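Local coordinates for Glyco_hydro_cc domain-containing protein (Cryptococcus neoformans, PDB 6UBC) that binds oligosaccharides, probably fragments of beta-1,3-glucan, as a subgroup VII member of glycoside hydrolase family GH128, at residues W225-S230 against L256-A261; T353-Y358 against A398-D403. One frame throughout, in Å; residues are numbered along the deposited sequence.

Contact 1. Residues W225-S230 against L256-A261; sequences WNATPS and LSAFKA
Ala227 and Phe259 mark the closest backbone approach between the irregular loop 225-230 and the last turn of helix 250-260, their CA atoms 4.9 Å apart. The loop bends sharply here, since Ala227 has helical backbone angles (-56/-44°) between an extended Asn226 and an extended Thr228, and its methyl juts from the bend toward the helix. That single CB carries the loop's share of the contact. It points at the flank of the Ala258 methyl, CB to CB 3.6 Å, and lies over the backbone just beyond it, 3.5 Å from Phe259 N. Two alanines are small enough for a helix and a loop to come this close. In this (beta/alpha)8-type glycoside hydrolase barrel, the loop after strand 221-223 here packs against the helix that follows the adjacent strand, 237-241. Phe259 adds its own CB, 4.1 Å from Ala227 CB. With CG anti to the backbone N (chi1 -165°), its ring stands beside the alanine methyl and meets it obliquely, CD1 lying 4.3 Å from Ala227 CB. No hydrogen bond crosses between the segments themselves. Polar ties lie alongside: Ala227 O accepts from Asn240 ND2, and Asn226 OD1 from Arg255 NE, one residue before the helical segment. Neighbouring Trp225 touches Met241 of strand 237-241, and its NE1 is hydrogen-bonded to Glu370 OE2.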
# COMPACT_ATOMS: atom_id res chain seq x y z
N TRP A 225 2.41 7.43 4.54
CA TRP A 225 0.99 7.77 4.77
C TRP A 225 0.78 9.29 4.76
O TRP A 225 -0.39 9.68 4.76
CB TRP A 225 0.44 7.15 6.05
CG TRP A 225 0.48 5.65 6.04
CD1 TRP A 225 -0.36 4.84 5.37
CD2 TRP A 225 1.43 4.79 6.69
NE1 TRP A 225 -0.06 3.53 5.57
CE2 TRP A 225 1.05 3.46 6.36
CE3 TRP A 225 2.52 5.00 7.53
CZ2 TRP A 225 1.74 2.37 6.82
CZ3 TRP A 225 3.20 3.89 8.02
CH2 TRP A 225 2.82 2.59 7.65
N ASN A 226 1.84 10.08 4.69
CA ASN A 226 1.70 11.57 4.59
C ASN A 226 1.47 11.98 3.12
O ASN A 226 1.73 11.17 2.15
CB ASN A 226 2.92 12.27 5.18
CG ASN A 226 3.07 11.99 6.65
OD1 ASN A 226 2.06 11.98 7.36
ND2 ASN A 226 4.30 11.69 7.10
N ALA A 227 1.08 13.24 2.91
CA ALA A 227 0.87 13.78 1.56
C ALA A 227 2.13 13.58 0.73
O ALA A 227 2.03 13.13 -0.47
CB ALA A 227 0.41 15.25 1.64
N THR A 228 3.28 13.89 1.32
CA THR A 228 4.62 13.69 0.75
C THR A 228 5.45 12.97 1.79
O THR A 228 5.43 13.39 2.94
CB THR A 228 5.25 15.05 0.36
OG1 THR A 228 4.36 15.77 -0.50
CG2 THR A 228 6.60 14.85 -0.28
N PRO A 229 6.25 11.93 1.47
CA PRO A 229 7.06 11.32 2.51
C PRO A 229 8.05 12.33 3.08
O PRO A 229 8.66 13.03 2.30
CB PRO A 229 7.75 10.17 1.77
CG PRO A 229 6.76 9.84 0.67
CD PRO A 229 6.32 11.21 0.19
N SER A 230 8.27 12.26 4.39
CA SER A 230 9.21 13.15 5.10
C SER A 230 10.63 12.64 4.88
O SER A 230 11.58 13.43 4.93
CB SER A 230 8.86 13.25 6.56
OG SER A 230 8.84 11.96 7.13
N LEU A 256 -4.73 15.95 4.72
CA LEU A 256 -5.61 16.45 3.62
C LEU A 256 -5.13 17.85 3.25
O LEU A 256 -4.92 18.18 2.08
CB LEU A 256 -7.05 16.45 4.12
CG LEU A 256 -8.04 17.13 3.17
CD1 LEU A 256 -8.14 16.37 1.85
CD2 LEU A 256 -9.39 17.26 3.83
N SER A 257 -4.82 18.66 4.26
CA SER A 257 -4.43 20.05 4.01
C SER A 257 -3.09 20.07 3.26
O SER A 257 -2.96 20.81 2.22
CB SER A 257 -4.48 20.80 5.32
OG SER A 257 -3.84 22.01 5.10
N ALA A 258 -2.15 19.18 3.59
CA ALA A 258 -0.85 19.12 2.87
C ALA A 258 -1.10 18.68 1.41
O ALA A 258 -0.37 19.12 0.47
CB ALA A 258 0.12 18.22 3.60
N PHE A 259 -2.00 17.71 1.24
CA PHE A 259 -2.28 17.16 -0.11
C PHE A 259 -2.84 18.27 -1.00
O PHE A 259 -2.44 18.40 -2.11
CB PHE A 259 -3.26 15.98 -0.03
CG PHE A 259 -3.25 15.20 -1.32
CD1 PHE A 259 -2.33 14.19 -1.53
CD2 PHE A 259 -4.08 15.56 -2.38
CE1 PHE A 259 -2.23 13.53 -2.74
CE2 PHE A 259 -4.03 14.84 -3.56
CZ PHE A 259 -3.09 13.85 -3.75
N LYS A 260 -3.79 19.01 -0.48
CA LYS A 260 -4.39 20.14 -1.24
C LYS A 260 -3.32 21.20 -1.56
O LYS A 260 -3.50 21.82 -2.60
CB LYS A 260 -5.58 20.71 -0.49
CG LYS A 260 -6.73 19.75 -0.29
CD LYS A 260 -7.96 20.43 0.21
CE LYS A 260 -9.07 20.41 -0.82
NZ LYS A 260 -9.84 21.69 -0.84
N ALA A 261 -2.21 21.35 -0.81
CA ALA A 261 -1.17 22.38 -1.09
C ALA A 261 -0.12 21.86 -2.08
O ALA A 261 0.84 22.60 -2.33
CB ALA A 261 -0.50 22.86 0.19

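Contact 2. Residues T353-Y358 against A398-D403; sequences TDIDYY and ALFESD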
# COMPACT_ATOMS: atom_id res chain seq x y z
N THR A 353 -5.77 -15.81 -2.71
CA THR A 353 -7.19 -15.45 -2.67
C THR A 353 -7.35 -13.93 -2.89
O THR A 353 -8.19 -13.50 -3.68
CB THR A 353 -7.78 -15.89 -1.34
OG1 THR A 353 -7.71 -17.31 -1.29
CG2 THR A 353 -9.20 -15.43 -1.16
N ASP A 354 -6.56 -13.12 -2.19
CA ASP A 354 -6.70 -11.64 -2.31
C ASP A 354 -6.36 -11.20 -3.74
O ASP A 354 -7.13 -10.40 -4.33
CB ASP A 354 -5.83 -10.89 -1.31
CG ASP A 354 -6.27 -10.94 0.16
OD1 ASP A 354 -7.41 -11.40 0.46
OD2 ASP A 354 -5.46 -10.49 1.00
N ILE A 355 -5.21 -11.66 -4.26
CA ILE A 355 -4.74 -11.20 -5.59
C ILE A 355 -5.74 -11.66 -6.65
O ILE A 355 -6.19 -10.84 -7.49
CB ILE A 355 -3.32 -11.66 -5.91
CG1 ILE A 355 -2.31 -11.15 -4.89
CG2 ILE A 355 -3.01 -11.24 -7.34
CD1 ILE A 355 -1.01 -11.82 -5.07
N ASP A 356 -6.19 -12.91 -6.54
CA ASP A 356 -7.21 -13.43 -7.48
C ASP A 356 -8.46 -12.56 -7.44
O ASP A 356 -9.01 -12.21 -8.52
CB ASP A 356 -7.57 -14.88 -7.18
CG ASP A 356 -6.50 -15.90 -7.49
OD1 ASP A 356 -5.51 -15.58 -8.12
OD2 ASP A 356 -6.69 -17.01 -7.07
N TYR A 357 -9.01 -12.26 -6.26
CA TYR A 357 -10.27 -11.52 -6.17
C TYR A 357 -10.12 -10.19 -6.91
O TYR A 357 -11.00 -9.80 -7.77
CB TYR A 357 -10.75 -11.35 -4.73
CG TYR A 357 -11.94 -10.43 -4.70
CD1 TYR A 357 -13.19 -10.85 -5.10
CD2 TYR A 357 -11.77 -9.07 -4.47
CE1 TYR A 357 -14.26 -9.98 -5.19
CE2 TYR A 357 -12.83 -8.19 -4.58
CZ TYR A 357 -14.09 -8.64 -4.94
OH TYR A 357 -15.12 -7.76 -5.08
N TYR A 358 -9.06 -9.45 -6.60
CA TYR A 358 -8.90 -8.07 -7.11
C TYR A 358 -8.55 -8.07 -8.60
O TYR A 358 -9.03 -7.12 -9.29
CB TYR A 358 -7.96 -7.25 -6.23
CG TYR A 358 -8.65 -6.86 -4.95
CD1 TYR A 358 -9.59 -5.83 -4.94
CD2 TYR A 358 -8.47 -7.56 -3.78
CE1 TYR A 358 -10.25 -5.45 -3.79
CE2 TYR A 358 -9.09 -7.18 -2.60
CZ TYR A 358 -9.99 -6.13 -2.60
OH TYR A 358 -10.66 -5.76 -1.46
N ALA A 398 8.89 -14.06 -2.68
CA ALA A 398 9.00 -14.95 -3.86
C ALA A 398 7.72 -14.98 -4.70
O ALA A 398 7.83 -14.85 -5.96
CB ALA A 398 9.40 -16.32 -3.42
N LEU A 399 6.56 -15.11 -4.07
CA LEU A 399 5.27 -15.07 -4.75
C LEU A 399 5.13 -13.75 -5.49
O LEU A 399 4.75 -13.77 -6.67
CB LEU A 399 4.16 -15.22 -3.71
CG LEU A 399 2.76 -15.44 -4.27
CD1 LEU A 399 1.88 -16.05 -3.21
CD2 LEU A 399 2.10 -14.14 -4.72
N PHE A 400 5.29 -12.62 -4.82
CA PHE A 400 5.05 -11.31 -5.45
C PHE A 400 6.01 -11.13 -6.65
O PHE A 400 5.55 -10.68 -7.70
CB PHE A 400 5.24 -10.16 -4.47
CG PHE A 400 4.20 -10.02 -3.40
CD1 PHE A 400 2.89 -10.43 -3.56
CD2 PHE A 400 4.54 -9.47 -2.18
CE1 PHE A 400 1.94 -10.19 -2.58
CE2 PHE A 400 3.61 -9.28 -1.19
CZ PHE A 400 2.29 -9.58 -1.39
N GLU A 401 7.28 -11.46 -6.47
CA GLU A 401 8.25 -11.26 -7.58
C GLU A 401 7.80 -12.09 -8.79
O GLU A 401 7.92 -11.64 -9.95
CB GLU A 401 9.66 -11.58 -7.08
CG GLU A 401 10.21 -10.54 -6.14
CD GLU A 401 10.43 -9.14 -6.71
OE1 GLU A 401 10.41 -8.98 -7.98
OE2 GLU A 401 10.66 -8.19 -5.90
N SER A 402 7.26 -13.27 -8.57
CA SER A 402 6.97 -14.20 -9.69
C SER A 402 5.59 -13.88 -10.29
O SER A 402 5.28 -14.34 -11.39
CB SER A 402 7.12 -15.62 -9.24
OG SER A 402 6.02 -15.93 -8.44
N ASP A 403 4.79 -13.05 -9.62
CA ASP A 403 3.39 -12.84 -10.03
C ASP A 403 3.33 -11.60 -10.89
O ASP A 403 3.40 -10.46 -10.38
CB ASP A 403 2.44 -12.79 -8.83
CG ASP A 403 0.97 -12.88 -9.22
OD1 ASP A 403 0.62 -12.52 -10.38
OD2 ASP A 403 0.18 -13.28 -8.32
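Ile355 alone reaches from helical segment 353-358 to 398-403, meeting Leu399, Phe400 and Asp403 while the backbones stay well apart (9.4 Å between the CA atoms of Ile355 and Asp403). Before it, Asp354 turns to strand 339-345. Ile355 then extends its longer branch fully, CD1 anti to CA (chi2 169°), and this methyl does most of the touching. It slides past Leu399 in the opposite direction, CD1 to CD2 3.9 Å, and reaches the edge of the Phe400 ring near its plane, 4.2 Å from CE1. Asp403, the first residue beyond the helix, comes from the opposite direction; its OD2 lies 3.8 Å from Ile355 CD1, with CG2 of the same isoleucine close by. Asp403 OD2 forms a salt bridge with Arg405 NH2, and Asp356 OD1, next along, one with NH1, so one guanidinium serves both acids and probably offsets their like charges. Farther on, Tyr358 packs on strand 339-345. Two barrel helices, 348-362 and 386-402, thus lie side by side outside the strands, Leu399 also resting on Met348, Val351 and Lys352, while the Phe400 ring meets that of Tyr409 on strand 406-411, planes about 30° apart.

Contacts 1 and 2 lie on opposite sides of the chain's centre, about 29 Å apart between centres and about 14 Å between nearest atoms, and they share no helix or strand. Each buries some 120 Å² without a hydrogen bond between its segments. At contact 1 a loop beyond the C-terminal end of a strand presses backbone-close on a helix through an alanine methyl set against another methyl and the helix backbone. In contact 2 two helices stand farther apart and a long isoleucine bridges the interval. Contact 1 is buried, with exposed Ala258 at its margin; contact 2 is partly buried, Ile355 and Phe400 buried but Leu399 and Asp403 partly exposed, and alone brings in charge, through Asp403.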